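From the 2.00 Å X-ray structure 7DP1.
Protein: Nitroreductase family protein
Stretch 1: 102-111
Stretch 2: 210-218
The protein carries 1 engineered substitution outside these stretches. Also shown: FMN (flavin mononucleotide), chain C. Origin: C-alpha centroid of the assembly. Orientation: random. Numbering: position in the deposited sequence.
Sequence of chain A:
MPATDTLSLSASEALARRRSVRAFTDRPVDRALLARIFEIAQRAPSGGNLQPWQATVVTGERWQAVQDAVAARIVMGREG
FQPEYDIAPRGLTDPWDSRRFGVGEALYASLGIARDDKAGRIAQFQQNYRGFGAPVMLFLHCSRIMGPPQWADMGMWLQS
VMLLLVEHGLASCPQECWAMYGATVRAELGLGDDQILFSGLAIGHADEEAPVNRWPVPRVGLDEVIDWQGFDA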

# COMPACT_ATOMS: atom_id res chain seq x y z
N GLY A 102 -9.57 19.26 -5.78
CA GLY A 102 -8.48 20.19 -5.55
C GLY A 102 -7.22 19.81 -6.31
O GLY A 102 -6.53 20.67 -6.86
N VAL A 103 -6.91 18.51 -6.37
CA VAL A 103 -5.75 18.08 -7.14
C VAL A 103 -6.19 18.13 -8.59
O VAL A 103 -5.37 18.31 -9.50
N GLY A 104 -7.49 17.98 -8.80
CA GLY A 104 -8.10 18.10 -10.11
C GLY A 104 -7.87 19.50 -10.64
O GLY A 104 -7.63 19.69 -11.83
N GLU A 105 -7.93 20.49 -9.75
CA GLU A 105 -7.71 21.89 -10.15
C GLU A 105 -6.31 22.10 -10.69
O GLU A 105 -6.13 22.61 -11.80
N ALA A 106 -5.33 21.71 -9.89
CA ALA A 106 -3.93 21.93 -10.20
C ALA A 106 -3.46 21.17 -11.44
O ALA A 106 -2.64 21.68 -12.22
N LEU A 107 -4.01 19.97 -11.65
CA LEU A 107 -3.66 19.15 -12.82
C LEU A 107 -4.07 19.79 -14.14
O LEU A 107 -3.30 19.78 -15.10
N TYR A 108 -5.25 20.38 -14.18
CA TYR A 108 -5.73 21.00 -15.41
C TYR A 108 -5.29 22.44 -15.55
O TYR A 108 -5.10 22.92 -16.67
N ALA A 109 -5.13 23.13 -14.42
CA ALA A 109 -4.65 24.50 -14.41
C ALA A 109 -3.32 24.58 -15.14
O ALA A 109 -3.05 25.55 -15.86
N SER A 110 -2.50 23.55 -14.97
CA SER A 110 -1.23 23.46 -15.69
C SER A 110 -1.39 22.74 -17.03
O SER A 110 -0.63 21.83 -17.35
N LEU A 111 -2.40 23.16 -17.80
CA LEU A 111 -2.57 22.72 -19.18
C LEU A 111 -3.23 23.83 -19.99
O LEU A 111 -3.93 23.57 -20.96
N ALA A 210 7.39 19.19 -18.76
CA ALA A 210 5.96 19.22 -18.98
C ALA A 210 5.26 19.95 -17.85
O ALA A 210 5.55 19.71 -16.67
N PRO A 211 4.29 20.81 -18.20
CA PRO A 211 3.57 21.62 -17.21
C PRO A 211 2.82 20.70 -16.27
O PRO A 211 2.76 20.91 -15.05
N VAL A 212 2.28 19.65 -16.87
CA VAL A 212 1.51 18.66 -16.16
C VAL A 212 2.36 18.00 -15.08
O VAL A 212 1.82 17.52 -14.09
N ASN A 213 3.68 18.04 -15.23
CA ASN A 213 4.59 17.40 -14.28
C ASN A 213 5.30 18.28 -13.25
O ASN A 213 6.13 17.77 -12.50
N ARG A 214 4.99 19.57 -13.17
CA ARG A 214 5.81 20.44 -12.34
C ARG A 214 5.06 21.24 -11.27
O ARG A 214 5.68 21.82 -10.37
N TRP A 215 3.74 21.24 -11.34
CA TRP A 215 2.93 21.90 -10.32
C TRP A 215 3.05 21.17 -8.98
O TRP A 215 3.14 19.95 -8.94
N PRO A 216 3.06 21.93 -7.88
CA PRO A 216 3.18 21.34 -6.54
C PRO A 216 1.91 20.62 -6.16
O PRO A 216 0.82 21.17 -6.34
N VAL A 217 2.05 19.38 -5.70
CA VAL A 217 0.89 18.55 -5.39
C VAL A 217 0.54 18.62 -3.91
O VAL A 217 1.34 18.22 -3.06
N PRO A 218 -0.68 19.06 -3.62
CA PRO A 218 -1.12 19.31 -2.24
C PRO A 218 -1.31 18.05 -1.40
O PRO A 218 -1.63 16.99 -1.92

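A helix can hold an irregular segment against its side without a single hydrogen bond between them, for example when a large aromatic ring is laid along the helix and packs closely against a small residue. The contact between stretches 102-111 and 210-218 of this nitroreductase family protein illustrates the principle. The two touch across at least 101 positions of sequence, bury 438 Å² in total, and share no hydrogen bond.

The apolar packing is organized around Trp-215, which loses more surface to the other stretch than any other residue here. Its CA-to-CB bond points toward the helix, and a p rotamer (chi1 55°, chi2 -85°) spreads the indole along the helical residues. Ala-106, also directed toward its partner, places CB 3.3 Å from CE3 of Trp-215; with only a methyl group on the helix at this point, the ring lies close to the main chain. Indeed, Leu-107 N and Ala-106 O lie over one face of the indole, so the aromatic surface covers backbone as well as side chains. One turn earlier, Val-103 leaves its CA sideways in the p rotamer (chi1 65°) and meets the ring at its edge, near the ring plane, with CG2 3.4 Å from Trp-215 CH2. The same methyl lies 4.2 Å from CG1 of Val-217, a t rotamer (chi1 -170°), which extends the apolar patch beyond the indole.

Leu-107 joins the tryptophan to a second cluster. Its CB is 4.0 Å from Trp-215 CZ2, while its t,p conformation (chi1 171°, chi2 55°) carries CD1 to 3.4 Å from CG2 of Val-212, itself a p rotamer (chi1 75°) in the short 3-10 segment 211-213. Both residues start sideways and meet through their branched ends. At the end of the helix the packing involves the main chain again: Pro-211 points toward Ser-110, and its CB lies 3.4 Å from Ser-110 O.

Two polar side chains at the contact, Ser-110 and Trp-215, find hydrogen-bond partners within their own stretch. Ser-110, the first residue to leave helical geometry, points toward the other stretch, but its p rotamer (chi1 51°) turns the hydroxyl back so that OG donates to Ala-106 O at 2.9 Å. This leaves OG 3.0 Å from Trp-215 CD1, a close contact oblique to the ring. On the other side of the contact, Trp-215 NE1 donates a weak hydrogen bond to Val-212 O, 2.7 Å away but bent to 122°, tying the indole to its own 3-10 segment. Asn-213, an m rotamer directed away, finds partners for its amide elsewhere in the structure.

The bound flavin mononucleotide borders the patch where Val-103 meets Val-217. Val-103 CG2 approaches FMN O4' at 3.4 Å, and Val-217 CG1 lies 3.4 Å from FMN O5'. The two methyls that touch across the stretches thus also line the cofactor's ribityl chain, so that at this end of the contact two methyl groups serve both the packing between the segments and the packing against the ligand.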

# COMPACT_ATOMS: atom_id res chain seq x y z
CB VAL A 103 -5.26 16.66 -6.74
CG1 VAL A 103 -6.29 15.59 -7.05
CG2 VAL A 103 -3.96 16.35 -7.45
CB GLU A 105 -7.89 22.84 -8.96
CG GLU A 105 -9.24 22.85 -8.31
CD GLU A 105 -9.51 24.13 -7.54
OE1 GLU A 105 -9.07 25.21 -7.99
OE2 GLU A 105 -10.19 24.05 -6.50
CB ALA A 106 -3.09 21.56 -9.01
CB LEU A 107 -4.32 17.77 -12.70
CG LEU A 107 -4.25 16.85 -13.93
CD1 LEU A 107 -2.83 16.65 -14.38
CD2 LEU A 107 -4.91 15.50 -13.65
CB TYR A 108 -7.25 20.91 -15.50
CG TYR A 108 -7.74 19.58 -15.99
CD1 TYR A 108 -6.97 18.43 -15.85
CD2 TYR A 108 -8.95 19.47 -16.65
CE1 TYR A 108 -7.40 17.21 -16.32
CE2 TYR A 108 -9.40 18.26 -17.12
CZ TYR A 108 -8.62 17.13 -16.95
OH TYR A 108 -9.07 15.92 -17.42
CB ALA A 109 -4.52 25.02 -13.00
CB SER A 110 -0.20 22.74 -14.84
OG SER A 110 -0.72 21.53 -14.36
CB LEU A 111 -3.40 21.43 -19.27
CG LEU A 111 -2.77 20.09 -18.89
CD1 LEU A 111 -3.75 19.20 -18.13
CD2 LEU A 111 -2.27 19.37 -20.13
CB ALA A 210 5.41 17.80 -19.11
CB PRO A 211 2.61 22.46 -18.06
CG PRO A 211 2.42 21.67 -19.33
CD PRO A 211 3.73 20.96 -19.56
CB VAL A 212 0.97 17.60 -17.15
CG1 VAL A 212 2.09 16.66 -17.59
CG2 VAL A 212 -0.17 16.83 -16.55
CB ASN A 213 5.69 16.65 -15.04
CG ASN A 213 5.16 15.48 -15.83
OD1 ASN A 213 4.13 14.90 -15.50
ND2 ASN A 213 5.88 15.12 -16.89
CB ARG A 214 6.58 21.43 -13.22
CG ARG A 214 7.48 20.80 -14.28
CD ARG A 214 8.40 21.87 -14.88
NE ARG A 214 9.29 22.39 -13.86
CZ ARG A 214 9.84 23.60 -13.87
NH1 ARG A 214 9.57 24.45 -14.85
NH2 ARG A 214 10.65 23.97 -12.88
CB TRP A 215 1.47 22.00 -10.77
CG TRP A 215 0.88 20.67 -11.14
CD1 TRP A 215 0.97 20.04 -12.35
CD2 TRP A 215 0.13 19.78 -10.29
NE1 TRP A 215 0.31 18.83 -12.32
CE2 TRP A 215 -0.20 18.65 -11.06
CE3 TRP A 215 -0.28 19.84 -8.96
CZ2 TRP A 215 -0.94 17.58 -10.54
CZ3 TRP A 215 -1.02 18.78 -8.44
CH2 TRP A 215 -1.33 17.66 -9.24
CB PRO A 216 3.43 22.55 -5.64
CG PRO A 216 2.77 23.67 -6.36
CD PRO A 216 2.89 23.39 -7.82
CB VAL A 217 1.16 17.09 -5.77
CG1 VAL A 217 -0.13 16.28 -5.66
CG2 VAL A 217 1.74 17.02 -7.18
CB PRO A 218 -2.46 20.03 -2.43
CG PRO A 218 -2.93 19.63 -3.78
CD PRO A 218 -1.71 19.40 -4.62
N1 FMN C . -4.11 9.47 -11.57
C2 FMN C . -4.73 9.61 -12.79
O2 FMN C . -4.58 10.64 -13.44
N3 FMN C . -5.53 8.61 -13.29
C4 FMN C . -5.72 7.45 -12.59
O4 FMN C . -6.44 6.55 -13.08
C4A FMN C . -5.10 7.31 -11.35
N5 FMN C . -5.28 6.16 -10.61
C5A FMN C . -4.65 6.00 -9.39
C6 FMN C . -4.85 4.81 -8.69
C7 FMN C . -4.24 4.63 -7.46
C7M FMN C . -4.43 3.36 -6.69
C8 FMN C . -3.43 5.62 -6.94
C8M FMN C . -2.78 5.36 -5.61
C9 FMN C . -3.23 6.82 -7.63
C9A FMN C . -3.85 7.01 -8.87
N10 FMN C . -3.68 8.17 -9.61
C10 FMN C . -4.31 8.32 -10.84
C1' FMN C . -2.81 9.28 -9.12
C2' FMN C . -3.41 10.15 -8.02
O2' FMN C . -4.29 11.09 -8.59
C3' FMN C . -2.27 10.89 -7.32
O3' FMN C . -1.56 9.92 -6.58
C4' FMN C . -2.73 11.98 -6.35
O4' FMN C . -3.39 13.06 -6.99
C5' FMN C . -1.50 12.53 -5.68
O5' FMN C . -0.67 13.08 -6.68
P FMN C . 0.86 12.59 -6.70
O1P FMN C . 1.50 13.08 -7.97
O2P FMN C . 1.57 13.14 -5.48
O3P FMN C . 0.88 11.07 -6.64